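Local coordinates for protein endoglucanase (Uncultured bacterium, PDB 3X17) that probably hydrolyses internal beta-1,4-glucosidic bonds of cellulose, as a family 9 endoglucanase with an N-terminal Ig-like domain and an (alpha/alpha)6-barrel catalytic domain, at residues A[160-165]-A[237-242]; A[178-183]-A[251-256]; A[184-189]-A[541-546]; A[245-250]-A[265-270]. One frame throughout, in Å; residues are numbered along the deposited sequence.

Contact 4 pairs two strands of a small sheet, and the other three contacts meet it or adjoin it. Contact 2 has its centre about 12 Å from that of contact 4 and joins it where Leu247 N bonds Lys182 O at 2.9 Å. Contact 3 continues directly from residues 178-183 into helix 184-200 and bonds back through Val184 N to His245 O, also 2.9 Å. Contact 1, nearer the surface, packs Arg238 NH2 against Ile270 CG1 at 3.7 Å. The zinc ion, held by Cys132, Asp148, His149 and His175, lies about 4 Å from the side chain of Arg265 and about 5 Å from that of Tyr180. Contacts 2 and 3 probably flank the catalytic cleft.

Contact 1: residues A[160-165]-A[237-242]; sequences PFYRAG and QRPDGA
Phe161 and Arg238 mark the nearest backbone approach of loops 160-165 and 237-242, with CA atoms 7.7 Å apart, and the second loop folds as a type I beta turn from Arg238 to Gly241. The Phe161 ring and Pro239 meet tip to tip. Pro239 CD sits over one ring face, 3.8 Å from the centroid and 16° off the normal, a CH-pi contact. Oblique to the same ring runs the aliphatic part of Arg238, whose CD lies 3.2 Å from Phe161 CD2. The Arg238 chain bends at chi2 and chi3, and its NH1 makes a salt bridge of 2.9 Å to Asp240 OD2, on the syn lone pair and close to the guanidinium plane. Asp240 CG in turn stands 3.7 Å from Phe161 CE2. An alanine at Arg238 would probably leave the Asp240 carboxylate without its ionic mate and open a gap beside Phe161 CD2. One water links Tyr162 OH (2.6 Å) with Gln237 O (3.0 Å). Phe310 of helix 294-312 packs on Arg238 and Asp240. With the ion pair inside the turn and no direct hydrogen bond across, van der Waals and CH-pi contact and a water bridge join these surface loops.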
loop_
_atom_site.group_PDB
_atom_site.type_symbol
_atom_site.label_atom_id
_atom_site.label_comp_id
_atom_site.label_asym_id
_atom_site.label_seq_id
_atom_site.Cartn_x
_atom_site.Cartn_y
_atom_site.Cartn_z
ATOM N N PRO A 160 1.179 -26.271 -22.670
ATOM C CA PRO A 160 0.265 -27.342 -22.992
ATOM C C PRO A 160 -1.062 -26.887 -23.620
ATOM O O PRO A 160 -1.768 -27.712 -24.207
ATOM C CB PRO A 160 -0.003 -27.960 -21.627
ATOM C CG PRO A 160 1.281 -27.755 -20.911
ATOM C CD PRO A 160 1.658 -26.359 -21.285
ATOM N N PHE A 161 -1.486 -25.649 -23.368
ATOM C CA PHE A 161 -2.823 -25.255 -23.819
ATOM C C PHE A 161 -2.742 -24.440 -25.100
ATOM O O PHE A 161 -3.617 -24.535 -25.946
ATOM C CB PHE A 161 -3.590 -24.499 -22.714
ATOM C CG PHE A 161 -3.944 -25.361 -21.558
ATOM C CD1 PHE A 161 -5.134 -26.074 -21.561
ATOM C CD2 PHE A 161 -2.987 -25.663 -20.595
ATOM C CE1 PHE A 161 -5.424 -26.975 -20.559
ATOM C CE2 PHE A 161 -3.267 -26.557 -19.567
ATOM C CZ PHE A 161 -4.506 -27.189 -19.528
ATOM N N TYR A 162 -1.694 -23.628 -25.213
ATOM C CA TYR A 162 -1.613 -22.597 -26.225
ATOM C C TYR A 162 -0.217 -22.573 -26.841
ATOM O O TYR A 162 0.801 -22.576 -26.118
ATOM C CB TYR A 162 -1.879 -21.224 -25.608
ATOM C CG TYR A 162 -3.163 -21.124 -24.824
ATOM C CD1 TYR A 162 -4.409 -21.197 -25.463
ATOM C CD2 TYR A 162 -3.132 -20.800 -23.469
ATOM C CE1 TYR A 162 -5.593 -21.082 -24.729
ATOM C CE2 TYR A 162 -4.300 -20.675 -22.731
ATOM C CZ TYR A 162 -5.525 -20.853 -23.346
ATOM O OH TYR A 162 -6.669 -20.678 -22.591
ATOM N N ARG A 163 -0.169 -22.408 -28.160
ATOM C CA ARG A 163 1.092 -22.102 -28.811
ATOM C C ARG A 163 1.399 -20.611 -28.690
ATOM O O ARG A 163 0.481 -19.781 -28.639
ATOM C CB ARG A 163 1.042 -22.536 -30.290
ATOM C CG ARG A 163 0.784 -24.047 -30.472
ATOM C CD ARG A 163 2.031 -24.861 -30.140
ATOM N NE ARG A 163 1.758 -26.294 -29.974
ATOM C CZ ARG A 163 1.728 -27.197 -30.957
ATOM N NH1 ARG A 163 1.864 -26.833 -32.221
ATOM N NH2 ARG A 163 1.504 -28.477 -30.675
ATOM N N ALA A 164 2.689 -20.282 -28.609
ATOM C CA ALA A 164 3.129 -18.899 -28.675
ATOM C C ALA A 164 2.359 -18.190 -29.787
ATOM O O ALA A 164 2.242 -18.707 -30.900
ATOM C CB ALA A 164 4.699 -18.811 -28.943
ATOM N N GLY A 165 1.877 -16.993 -29.500
ATOM C CA GLY A 165 1.160 -16.201 -30.493
ATOM C C GLY A 165 -0.356 -16.322 -30.390
ATOM O O GLY A 165 -1.082 -15.546 -31.004
ATOM N N GLN A 237 -5.662 -17.199 -15.718
ATOM C CA GLN A 237 -5.585 -18.565 -15.271
ATOM C C GLN A 237 -5.793 -19.563 -16.408
ATOM O O GLN A 237 -6.766 -19.522 -17.145
ATOM C CB GLN A 237 -6.540 -18.864 -14.096
ATOM C CG GLN A 237 -6.200 -20.186 -13.372
ATOM C CD GLN A 237 -7.220 -20.575 -12.285
ATOM O OE1 GLN A 237 -8.406 -20.223 -12.371
ATOM N NE2 GLN A 237 -6.761 -21.322 -11.266
ATOM N N ARG A 238 -4.941 -20.566 -16.405
ATOM C CA ARG A 238 -4.903 -21.574 -17.436
ATOM C C ARG A 238 -5.772 -22.723 -16.917
ATOM O O ARG A 238 -5.906 -22.880 -15.699
ATOM C CB ARG A 238 -3.440 -21.983 -17.528
ATOM C CG ARG A 238 -3.027 -22.729 -18.714
ATOM C CD ARG A 238 -1.970 -23.697 -18.244
ATOM N NE ARG A 238 -0.658 -23.175 -18.489
ATOM C CZ ARG A 238 0.468 -23.783 -18.134
ATOM N NH1 ARG A 238 0.458 -24.837 -17.318
ATOM N NH2 ARG A 238 1.605 -23.286 -18.566
ATOM N N PRO A 239 -6.375 -23.524 -17.818
ATOM C CA PRO A 239 -7.390 -24.438 -17.310
ATOM C C PRO A 239 -6.862 -25.470 -16.319
ATOM O O PRO A 239 -7.644 -26.054 -15.565
ATOM C CB PRO A 239 -7.896 -25.142 -18.584
ATOM C CG PRO A 239 -7.695 -24.124 -19.654
ATOM C CD PRO A 239 -6.376 -23.470 -19.294
ATOM N N ASP A 240 -5.553 -25.703 -16.293
ATOM C CA ASP A 240 -5.040 -26.632 -15.298
ATOM C C ASP A 240 -4.916 -25.943 -13.922
ATOM O O ASP A 240 -4.669 -26.607 -12.919
ATOM C CB ASP A 240 -3.736 -27.321 -15.756
ATOM C CG ASP A 240 -2.588 -26.336 -15.981
ATOM O OD1 ASP A 240 -2.824 -25.114 -15.973
ATOM O OD2 ASP A 240 -1.466 -26.798 -16.260
ATOM N N GLY A 241 -5.162 -24.625 -13.878
ATOM C CA GLY A 241 -5.145 -23.884 -12.603
ATOM C C GLY A 241 -3.923 -23.031 -12.422
ATOM O O GLY A 241 -3.912 -22.127 -11.582
ATOM N N ALA A 242 -2.922 -23.206 -13.285
ATOM C CA ALA A 242 -1.740 -22.349 -13.224
ATOM C C ALA A 242 -2.058 -20.905 -13.665
ATOM O O ALA A 242 -2.974 -20.686 -14.434
ATOM C CB ALA A 242 -0.594 -22.940 -14.080
HETATM O O HOH W 1 -6.749 -19.951 -20.103
#

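Contact 2: residues A[178-183]-A[251-256]; sequences GDYGKY and RWPGMI
Asp179 and Tyr180 meet the loop 251-256 from different first torsions: Asp179 CG stands between its backbone N and carbonyl carbon (chi1 62°), whereas Tyr180 CG is anti to its carbonyl carbon (chi1 -60°). Both belong to the Asp-Ala-Gly-Asp-Tyr sequence of family 9, whose aspartates serve catalysis in relatives, so this contact probably borders the catalytic cleft. Trp252 presents its six-membered ring by the edge. Its CZ3 lies 3.8 Å from Asp179 CB, which is close to the indole plane, and 3.9 Å from Asp179 OD2. That oxygen is held within its own segment: Tyr183 OH donates to OD2 of Asp179 on the syn side at 2.8 Å, and Gly181 N adds a weak bond. The same Tyr183 hydroxyl is also bonded to Gly329 N, which helps to fix it beside the carboxylate. Glu540 OE2 is bonded to Gly178 N, placing a further acidic side chain next to this segment. Tyr180 and Pro253 pack more loosely, Pro253 CG coming obliquely to within 4.4 Å of Tyr180 CD2. The Tyr180 ring also meets that of His175, a zinc ligand, and the Tyr180 side chain lies about 5 Å from the zinc ion. Across the segments the one hydrogen bond runs from Tyr180 OH to Ile256 O, 2.8 Å long, on a carbonyl lone pair in the plane of that group, with a C=O...donor angle of 142°.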
loop_
_atom_site.group_PDB
_atom_site.type_symbol
_atom_site.label_atom_id
_atom_site.label_comp_id
_atom_site.label_asym_id
_atom_site.label_seq_id
_atom_site.Cartn_x
_atom_site.Cartn_y
_atom_site.Cartn_z
ATOM N N GLY A 178 3.125 3.554 -12.725
ATOM C CA GLY A 178 3.188 4.575 -13.760
ATOM C C GLY A 178 3.383 4.049 -15.181
ATOM O O GLY A 178 3.455 4.833 -16.136
ATOM N N ASP A 179 3.578 2.740 -15.310
ATOM C CA ASP A 179 3.490 2.090 -16.604
ATOM C C ASP A 179 2.109 1.482 -16.756
ATOM O O ASP A 179 1.188 1.756 -15.957
ATOM C CB ASP A 179 4.550 0.985 -16.739
ATOM C CG ASP A 179 4.362 -0.123 -15.717
ATOM O OD1 ASP A 179 4.051 0.212 -14.559
ATOM O OD2 ASP A 179 4.497 -1.311 -16.073
ATOM N N TYR A 180 1.965 0.643 -17.774
ATOM C CA TYR A 180 0.664 0.058 -18.095
ATOM C C TYR A 180 0.706 -1.457 -18.061
ATOM O O TYR A 180 -0.301 -2.122 -18.352
ATOM C CB TYR A 180 0.166 0.531 -19.476
ATOM C CG TYR A 180 0.005 2.037 -19.590
ATOM C CD1 TYR A 180 -0.663 2.763 -18.602
ATOM C CD2 TYR A 180 0.487 2.731 -20.696
ATOM C CE1 TYR A 180 -0.814 4.142 -18.694
ATOM C CE2 TYR A 180 0.291 4.107 -20.815
ATOM C CZ TYR A 180 -0.344 4.806 -19.813
ATOM O OH TYR A 180 -0.501 6.190 -19.907
ATOM N N GLY A 181 1.833 -2.008 -17.622
ATOM C CA GLY A 181 1.924 -3.444 -17.378
ATOM C C GLY A 181 0.947 -3.906 -16.309
ATOM O O GLY A 181 0.496 -3.127 -15.480
ATOM N N LYS A 182 0.511 -5.155 -16.411
ATOM C CA LYS A 182 -0.403 -5.724 -15.434
ATOM C C LYS A 182 0.255 -6.992 -14.910
ATOM O O LYS A 182 0.824 -7.760 -15.665
ATOM C CB LYS A 182 -1.735 -6.055 -16.090
ATOM C CG LYS A 182 -2.350 -4.850 -16.864
ATOM C CD LYS A 182 -3.769 -5.135 -17.342
ATOM C CE LYS A 182 -3.828 -6.311 -18.310
ATOM N NZ LYS A 182 -5.146 -6.315 -19.075
ATOM N N TYR A 183 0.345 -7.115 -13.603
ATOM C CA TYR A 183 1.273 -8.095 -13.044
ATOM C C TYR A 183 0.536 -8.865 -11.983
ATOM O O TYR A 183 -0.033 -8.269 -11.080
ATOM C CB TYR A 183 2.438 -7.380 -12.384
ATOM C CG TYR A 183 3.223 -6.478 -13.277
ATOM C CD1 TYR A 183 2.851 -5.148 -13.423
ATOM C CD2 TYR A 183 4.443 -6.896 -13.820
ATOM C CE1 TYR A 183 3.628 -4.267 -14.116
ATOM C CE2 TYR A 183 5.256 -6.005 -14.510
ATOM C CZ TYR A 183 4.824 -4.713 -14.697
ATOM O OH TYR A 183 5.597 -3.823 -15.414
ATOM N N ARG A 251 8.265 -3.535 -25.164
ATOM C CA ARG A 251 8.930 -2.251 -24.940
ATOM C C ARG A 251 8.184 -1.368 -23.927
ATOM O O ARG A 251 6.954 -1.417 -23.823
ATOM C CB ARG A 251 9.092 -1.499 -26.273
ATOM C CG ARG A 251 10.054 -2.211 -27.266
ATOM C CD ARG A 251 10.037 -1.583 -28.666
ATOM N NE ARG A 251 8.690 -1.536 -29.250
ATOM C CZ ARG A 251 8.101 -2.542 -29.903
ATOM N NH1 ARG A 251 8.718 -3.717 -30.045
ATOM N NH2 ARG A 251 6.876 -2.378 -30.397
ATOM N N TRP A 252 8.952 -0.590 -23.164
ATOM C CA TRP A 252 8.405 0.434 -22.295
ATOM C C TRP A 252 7.840 1.521 -23.192
ATOM O O TRP A 252 8.565 2.060 -24.021
ATOM C CB TRP A 252 9.500 1.031 -21.411
ATOM C CG TRP A 252 10.069 0.070 -20.392
ATOM C CD1 TRP A 252 11.232 -0.635 -20.491
ATOM C CD2 TRP A 252 9.518 -0.240 -19.104
ATOM N NE1 TRP A 252 11.433 -1.370 -19.349
ATOM C CE2 TRP A 252 10.388 -1.170 -18.493
ATOM C CE3 TRP A 252 8.378 0.184 -18.405
ATOM C CZ2 TRP A 252 10.165 -1.679 -17.205
ATOM C CZ3 TRP A 252 8.142 -0.337 -17.125
ATOM C CH2 TRP A 252 9.051 -1.241 -16.535
ATOM N N PRO A 253 6.532 1.820 -23.047
ATOM C CA PRO A 253 5.951 2.986 -23.672
ATOM C C PRO A 253 6.667 4.249 -23.219
ATOM O O PRO A 253 7.215 4.295 -22.111
ATOM C CB PRO A 253 4.522 2.991 -23.153
ATOM C CG PRO A 253 4.292 1.598 -22.596
ATOM C CD PRO A 253 5.606 1.158 -22.112
ATOM N N GLY A 254 6.611 5.286 -24.047
ATOM C CA GLY A 254 7.015 6.606 -23.611
ATOM C C GLY A 254 5.979 7.214 -22.682
ATOM O O GLY A 254 5.030 6.538 -22.247
ATOM N N MET A 255 6.134 8.509 -22.420
ATOM C CA MET A 255 5.154 9.241 -21.650
ATOM C C MET A 255 3.940 9.563 -22.494
ATOM O O MET A 255 3.698 10.716 -22.816
ATOM C CB MET A 255 5.776 10.525 -21.096
ATOM C CG MET A 255 6.817 10.254 -20.004
ATOM S SD MET A 255 5.992 9.747 -18.466
ATOM C CE MET A 255 7.199 8.575 -17.833
ATOM N N ILE A 256 3.150 8.546 -22.819
ATOM C CA ILE A 256 1.985 8.738 -23.664
ATOM C C ILE A 256 0.760 8.168 -22.953
ATOM O O ILE A 256 0.901 7.396 -21.994
ATOM C CB ILE A 256 2.158 7.987 -25.015
ATOM C CG1 ILE A 256 1.957 6.481 -24.802
ATOM C CG2 ILE A 256 3.500 8.330 -25.666
ATOM C CD1 ILE A 256 2.698 5.553 -25.771
#

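Contact 3: residues A[184-189]-A[541-546]; sequences VTTTAV and PAIDYN
Thr186 and Ile543 form the tight part of this buried contact, and their side chains cross at about a right angle. Ile543 CG1 lies between the backbone N and the carbonyl carbon (chi1 56°), and the chain runs on with CD1 anti (chi2 170°), which sets that methyl against helix 184-200. CD1 of Ile543 comes to 3.7 Å from Thr186 OG1 and to the same distance from Thr187 N, while Thr187 OG1 is 3.8 Å from it. Neither hydroxyl bonds across the contact: Thr186 OG1 is hydrogen-bonded to Asp176 OD1, and Thr187 OG1 to Tyr183 O. The second patch is apolar against polar. Thr186 CG2 lies 3.8 Å from Asp544 CG, against the carboxylate, near the closest backbone pair, Thr186 and Asp544, with CA atoms 5.8 Å apart. Packing is looser at Val189, whose CG2 stays 4.3 Å from Asp544 CB. There is no solvent side here, since all five touching residues are buried. An alanine at Thr186 would probably leave Asp176 OD1 without this partner and open a gap beside Ile543 CD1 and the Asp544 carboxylate. Ile543 is also tied through its backbone to Asp176, part of the family's Asp-Ala-Gly-Asp sequence. Two helices, 184-200 and 543-558, far apart in sequence, thus meet near their beginnings within the (alpha/alpha)6 barrel of glycoside hydrolase family 9.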
loop_
_atom_site.group_PDB
_atom_site.type_symbol
_atom_site.label_atom_id
_atom_site.label_comp_id
_atom_site.label_asym_id
_atom_site.label_seq_id
_atom_site.Cartn_x
_atom_site.Cartn_y
_atom_site.Cartn_z
ATOM N N VAL A 184 0.518 -10.182 -12.094
ATOM C CA VAL A 184 -0.260 -10.971 -11.154
ATOM C C VAL A 184 0.279 -10.866 -9.707
ATOM O O VAL A 184 -0.486 -10.979 -8.730
ATOM C CB VAL A 184 -0.323 -12.440 -11.567
ATOM C CG1 VAL A 184 -0.764 -13.291 -10.362
ATOM C CG2 VAL A 184 -1.327 -12.620 -12.700
ATOM N N THR A 185 1.570 -10.576 -9.580
ATOM C CA THR A 185 2.266 -10.739 -8.314
ATOM C C THR A 185 1.862 -9.600 -7.371
ATOM O O THR A 185 1.596 -9.821 -6.194
ATOM C CB THR A 185 3.816 -10.788 -8.538
ATOM O OG1 THR A 185 4.128 -11.816 -9.505
ATOM C CG2 THR A 185 4.556 -11.084 -7.229
ATOM N N THR A 186 1.663 -8.411 -7.932
ATOM C CA THR A 186 1.192 -7.263 -7.162
ATOM C C THR A 186 -0.331 -7.204 -7.111
ATOM O O THR A 186 -0.896 -6.775 -6.107
ATOM C CB THR A 186 1.718 -5.927 -7.757
ATOM O OG1 THR A 186 1.592 -5.981 -9.183
ATOM C CG2 THR A 186 3.195 -5.678 -7.374
ATOM N N THR A 187 -0.990 -7.564 -8.210
ATOM C CA THR A 187 -2.443 -7.525 -8.276
ATOM C C THR A 187 -3.059 -8.416 -7.217
ATOM O O THR A 187 -4.026 -8.024 -6.571
ATOM C CB THR A 187 -3.013 -7.954 -9.677
ATOM O OG1 THR A 187 -2.658 -6.972 -10.646
ATOM C CG2 THR A 187 -4.589 -8.028 -9.660
ATOM N N ALA A 188 -2.492 -9.605 -7.027
ATOM C CA ALA A 188 -3.038 -10.551 -6.071
ATOM C C ALA A 188 -2.843 -10.090 -4.622
ATOM O O ALA A 188 -3.811 -10.051 -3.849
ATOM C CB ALA A 188 -2.476 -11.964 -6.316
ATOM N N VAL A 189 -1.666 -9.567 -4.279
ATOM C CA VAL A 189 -1.459 -9.118 -2.885
ATOM C C VAL A 189 -2.216 -7.826 -2.622
ATOM O O VAL A 189 -2.531 -7.500 -1.471
ATOM C CB VAL A 189 0.041 -8.936 -2.502
ATOM C CG1 VAL A 189 0.826 -10.206 -2.737
ATOM C CG2 VAL A 189 0.686 -7.718 -3.197
ATOM N N PRO A 541 4.099 5.855 -8.286
ATOM C CA PRO A 541 3.080 5.133 -7.534
ATOM C C PRO A 541 3.018 3.679 -7.967
ATOM O O PRO A 541 3.590 3.332 -8.995
ATOM C CB PRO A 541 1.788 5.862 -7.910
ATOM C CG PRO A 541 2.043 6.373 -9.280
ATOM C CD PRO A 541 3.523 6.684 -9.357
ATOM N N ALA A 542 2.405 2.824 -7.154
ATOM C CA ALA A 542 2.107 1.459 -7.543
ATOM C C ALA A 542 0.898 0.943 -6.767
ATOM O O ALA A 542 0.602 1.425 -5.657
ATOM C CB ALA A 542 3.340 0.554 -7.305
ATOM N N ILE A 543 0.210 -0.045 -7.341
ATOM C CA ILE A 543 -0.989 -0.593 -6.722
ATOM C C ILE A 543 -0.676 -1.227 -5.350
ATOM O O ILE A 543 -1.507 -1.182 -4.440
ATOM C CB ILE A 543 -1.718 -1.621 -7.635
ATOM C CG1 ILE A 543 -0.778 -2.757 -8.056
ATOM C CG2 ILE A 543 -2.352 -0.914 -8.843
ATOM C CD1 ILE A 543 -1.477 -3.929 -8.755
ATOM N N ASP A 544 0.490 -1.867 -5.218
ATOM C CA ASP A 544 0.827 -2.488 -3.932
ATOM C C ASP A 544 1.261 -1.459 -2.868
ATOM O O ASP A 544 1.327 -1.778 -1.687
ATOM C CB ASP A 544 1.841 -3.632 -4.090
ATOM C CG ASP A 544 3.200 -3.152 -4.558
ATOM O OD1 ASP A 544 3.237 -2.342 -5.502
ATOM O OD2 ASP A 544 4.234 -3.581 -3.986
ATOM N N TYR A 545 1.474 -0.209 -3.271
ATOM C CA TYR A 545 1.776 0.845 -2.312
ATOM C C TYR A 545 0.467 1.347 -1.704
ATOM O O TYR A 545 0.381 1.575 -0.507
ATOM C CB TYR A 545 2.479 2.022 -2.978
ATOM C CG TYR A 545 3.809 1.713 -3.645
ATOM C CD1 TYR A 545 4.480 0.491 -3.431
ATOM C CD2 TYR A 545 4.472 2.709 -4.348
ATOM C CE1 TYR A 545 5.750 0.269 -3.994
ATOM C CE2 TYR A 545 5.692 2.492 -4.933
ATOM C CZ TYR A 545 6.323 1.278 -4.778
ATOM O OH TYR A 545 7.577 1.148 -5.315
ATOM N N ASN A 546 -0.541 1.499 -2.552
ATOM C CA ASN A 546 -1.844 1.981 -2.153
ATOM C C ASN A 546 -2.615 1.019 -1.262
ATOM O O ASN A 546 -3.528 1.418 -0.538
ATOM C CB ASN A 546 -2.660 2.374 -3.389
ATOM C CG ASN A 546 -2.608 3.871 -3.649
ATOM O OD1 ASN A 546 -1.525 4.419 -3.800
ATOM N ND2 ASN A 546 -3.749 4.559 -3.489
#

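Contact 4: residues A[245-250]-A[265-270]; sequences HKLAGL and RYVYRI
Ala248 and Tyr266 form an antiparallel hydrogen-bonded pair: Tyr266 N donates to Ala248 O at 2.8 Å and 172°, from above the carbonyl plane, and Ala248 N returns a bond to Tyr266 O of 3.0 Å. Further along, Tyr268 N meets Lys246 O at 2.9 Å and 169°. At the far end His245 N reaches Arg269 O only weakly. Next come the side chains of Lys246 and Tyr268. The lysine chain is extended beyond CG and carries CE over one face of the tyrosine ring, 4.0 Å from its centroid, with NZ of Lys246 at 4.7 Å in a cation-pi contact. That ammonium also bonds Ser328 OG and the carbonyl oxygens of Asp324 and Gly329, three oxygens that would be expected to help stabilise its positive charge. A water bridges Tyr268 OH and Gly249 O, linking the ring to the backbone of the facing segment. Outward from the backbone, the Leu247 and Val267 face packs CD1 of Leu247 on CG2 of Val267 at 3.7 Å. On the Ala248 and Tyr266 face, Leu250 CG approaches Tyr266 CE2 obliquely at 3.5 Å. Arg265 CB touches Leu247 CD2 at 3.6 Å, while its NE forms a salt bridge with Asp152. Strands 243-249 and 265-271 are the middle pair of a four-stranded sheet, flanked by strands 182-183 and 154-155, and helix 272-288 follows in the chain.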
loop_
_atom_site.group_PDB
_atom_site.type_symbol
_atom_site.label_atom_id
_atom_site.label_comp_id
_atom_site.label_asym_id
_atom_site.label_seq_id
_atom_site.Cartn_x
_atom_site.Cartn_y
_atom_site.Cartn_z
ATOM N N HIS A 245 2.158 -14.887 -15.342
ATOM C CA HIS A 245 2.888 -14.041 -14.418
ATOM C C HIS A 245 2.517 -12.582 -14.598
ATOM O O HIS A 245 2.403 -11.838 -13.636
ATOM C CB HIS A 245 4.384 -14.217 -14.622
ATOM C CG HIS A 245 5.220 -13.288 -13.807
ATOM N ND1 HIS A 245 5.152 -13.244 -12.425
ATOM C CD2 HIS A 245 6.260 -12.494 -14.158
ATOM C CE1 HIS A 245 6.090 -12.432 -11.969
ATOM N NE2 HIS A 245 6.751 -11.935 -13.002
ATOM N N LYS A 246 2.367 -12.155 -15.836
ATOM C CA LYS A 246 2.197 -10.754 -16.107
ATOM C C LYS A 246 1.908 -10.589 -17.595
ATOM O O LYS A 246 1.984 -11.560 -18.375
ATOM C CB LYS A 246 3.468 -9.983 -15.731
ATOM C CG LYS A 246 4.684 -10.337 -16.620
ATOM C CD LYS A 246 5.862 -9.421 -16.388
ATOM C CE LYS A 246 7.112 -9.975 -17.097
ATOM N NZ LYS A 246 8.239 -8.977 -17.112
ATOM N N LEU A 247 1.485 -9.381 -17.951
ATOM C CA LEU A 247 1.057 -9.074 -19.287
ATOM C C LEU A 247 1.595 -7.712 -19.641
ATOM O O LEU A 247 1.291 -6.725 -18.973
ATOM C CB LEU A 247 -0.465 -9.071 -19.361
ATOM C CG LEU A 247 -1.037 -9.179 -20.764
ATOM C CD1 LEU A 247 -2.476 -9.721 -20.660
ATOM C CD2 LEU A 247 -0.974 -7.826 -21.495
ATOM N N ALA A 248 2.403 -7.636 -20.683
ATOM C CA ALA A 248 3.028 -6.352 -21.003
ATOM C C ALA A 248 3.555 -6.352 -22.429
ATOM O O ALA A 248 3.592 -7.396 -23.065
ATOM C CB ALA A 248 4.155 -6.024 -20.007
ATOM N N GLY A 249 3.919 -5.170 -22.920
ATOM C CA GLY A 249 4.565 -5.025 -24.230
ATOM C C GLY A 249 6.004 -5.476 -24.132
ATOM O O GLY A 249 6.529 -5.647 -23.021
ATOM N N LEU A 250 6.642 -5.693 -25.288
ATOM C CA LEU A 250 8.087 -5.949 -25.343
ATOM C C LEU A 250 8.892 -4.693 -25.008
ATOM O O LEU A 250 10.040 -4.779 -24.599
ATOM C CB LEU A 250 8.490 -6.495 -26.729
ATOM C CG LEU A 250 7.820 -7.817 -27.139
ATOM C CD1 LEU A 250 8.154 -8.196 -28.583
ATOM C CD2 LEU A 250 8.217 -8.948 -26.187
ATOM N N ARG A 265 0.765 -6.763 -26.934
ATOM C CA ARG A 265 1.059 -7.120 -25.543
ATOM C C ARG A 265 0.975 -8.620 -25.332
ATOM O O ARG A 265 0.096 -9.279 -25.885
ATOM C CB ARG A 265 0.122 -6.400 -24.577
ATOM C CG ARG A 265 0.113 -4.890 -24.783
ATOM C CD ARG A 265 0.370 -4.146 -23.493
ATOM N NE ARG A 265 -0.744 -4.267 -22.541
ATOM C CZ ARG A 265 -0.755 -3.625 -21.380
ATOM N NH1 ARG A 265 0.276 -2.857 -21.060
ATOM N NH2 ARG A 265 -1.797 -3.686 -20.577
ATOM N N TYR A 266 1.879 -9.129 -24.500
ATOM C CA TYR A 266 2.138 -10.558 -24.359
ATOM C C TYR A 266 1.851 -11.044 -22.955
ATOM O O TYR A 266 2.012 -10.310 -21.979
ATOM C CB TYR A 266 3.591 -10.899 -24.695
ATOM C CG TYR A 266 3.916 -10.703 -26.155
ATOM C CD1 TYR A 266 3.588 -11.672 -27.104
ATOM C CD2 TYR A 266 4.482 -9.515 -26.592
ATOM C CE1 TYR A 266 3.862 -11.467 -28.459
ATOM C CE2 TYR A 266 4.728 -9.287 -27.938
ATOM C CZ TYR A 266 4.435 -10.269 -28.863
ATOM O OH TYR A 266 4.690 -10.007 -30.188
ATOM N N VAL A 267 1.413 -12.291 -22.876
ATOM C CA VAL A 267 1.108 -12.935 -21.609
ATOM C C VAL A 267 2.292 -13.826 -21.293
ATOM O O VAL A 267 2.622 -14.721 -22.065
ATOM C CB VAL A 267 -0.167 -13.788 -21.747
ATOM C CG1 VAL A 267 -0.435 -14.605 -20.484
ATOM C CG2 VAL A 267 -1.337 -12.882 -22.109
ATOM N N TYR A 268 3.011 -13.474 -20.238
ATOM C CA TYR A 268 4.251 -14.157 -19.884
ATOM C C TYR A 268 3.962 -15.449 -19.120
ATOM O O TYR A 268 2.830 -15.681 -18.689
ATOM C CB TYR A 268 5.134 -13.209 -19.080
ATOM C CG TYR A 268 5.721 -12.089 -19.928
ATOM C CD1 TYR A 268 4.919 -11.052 -20.386
ATOM C CD2 TYR A 268 7.020 -12.176 -20.422
ATOM C CE1 TYR A 268 5.424 -10.063 -21.180
ATOM C CE2 TYR A 268 7.538 -11.181 -21.227
ATOM C CZ TYR A 268 6.734 -10.132 -21.596
ATOM O OH TYR A 268 7.212 -9.164 -22.431
ATOM N N ARG A 269 4.993 -16.270 -18.932
ATOM C CA ARG A 269 4.819 -17.661 -18.564
ATOM C C ARG A 269 4.339 -17.792 -17.119
ATOM O O ARG A 269 4.555 -16.894 -16.303
ATOM C CB ARG A 269 6.150 -18.392 -18.708
ATOM C CG ARG A 269 7.168 -17.980 -17.630
ATOM C CD ARG A 269 8.508 -18.640 -17.841
ATOM N NE ARG A 269 9.066 -18.298 -19.137
ATOM C CZ ARG A 269 9.909 -19.071 -19.813
ATOM N NH1 ARG A 269 10.343 -20.221 -19.290
ATOM N NH2 ARG A 269 10.350 -18.673 -21.001
ATOM N N ILE A 270 3.687 -18.912 -16.812
ATOM C CA ILE A 270 3.181 -19.137 -15.469
ATOM C C ILE A 270 4.306 -19.201 -14.428
ATOM O O ILE A 270 5.457 -19.535 -14.736
ATOM C CB ILE A 270 2.335 -20.401 -15.361
ATOM C CG1 ILE A 270 3.166 -21.644 -15.691
ATOM C CG2 ILE A 270 1.099 -20.312 -16.268
ATOM C CD1 ILE A 270 3.492 -22.551 -14.490
HETATM O O HOH W 2 8.049 -6.876 -21.074
#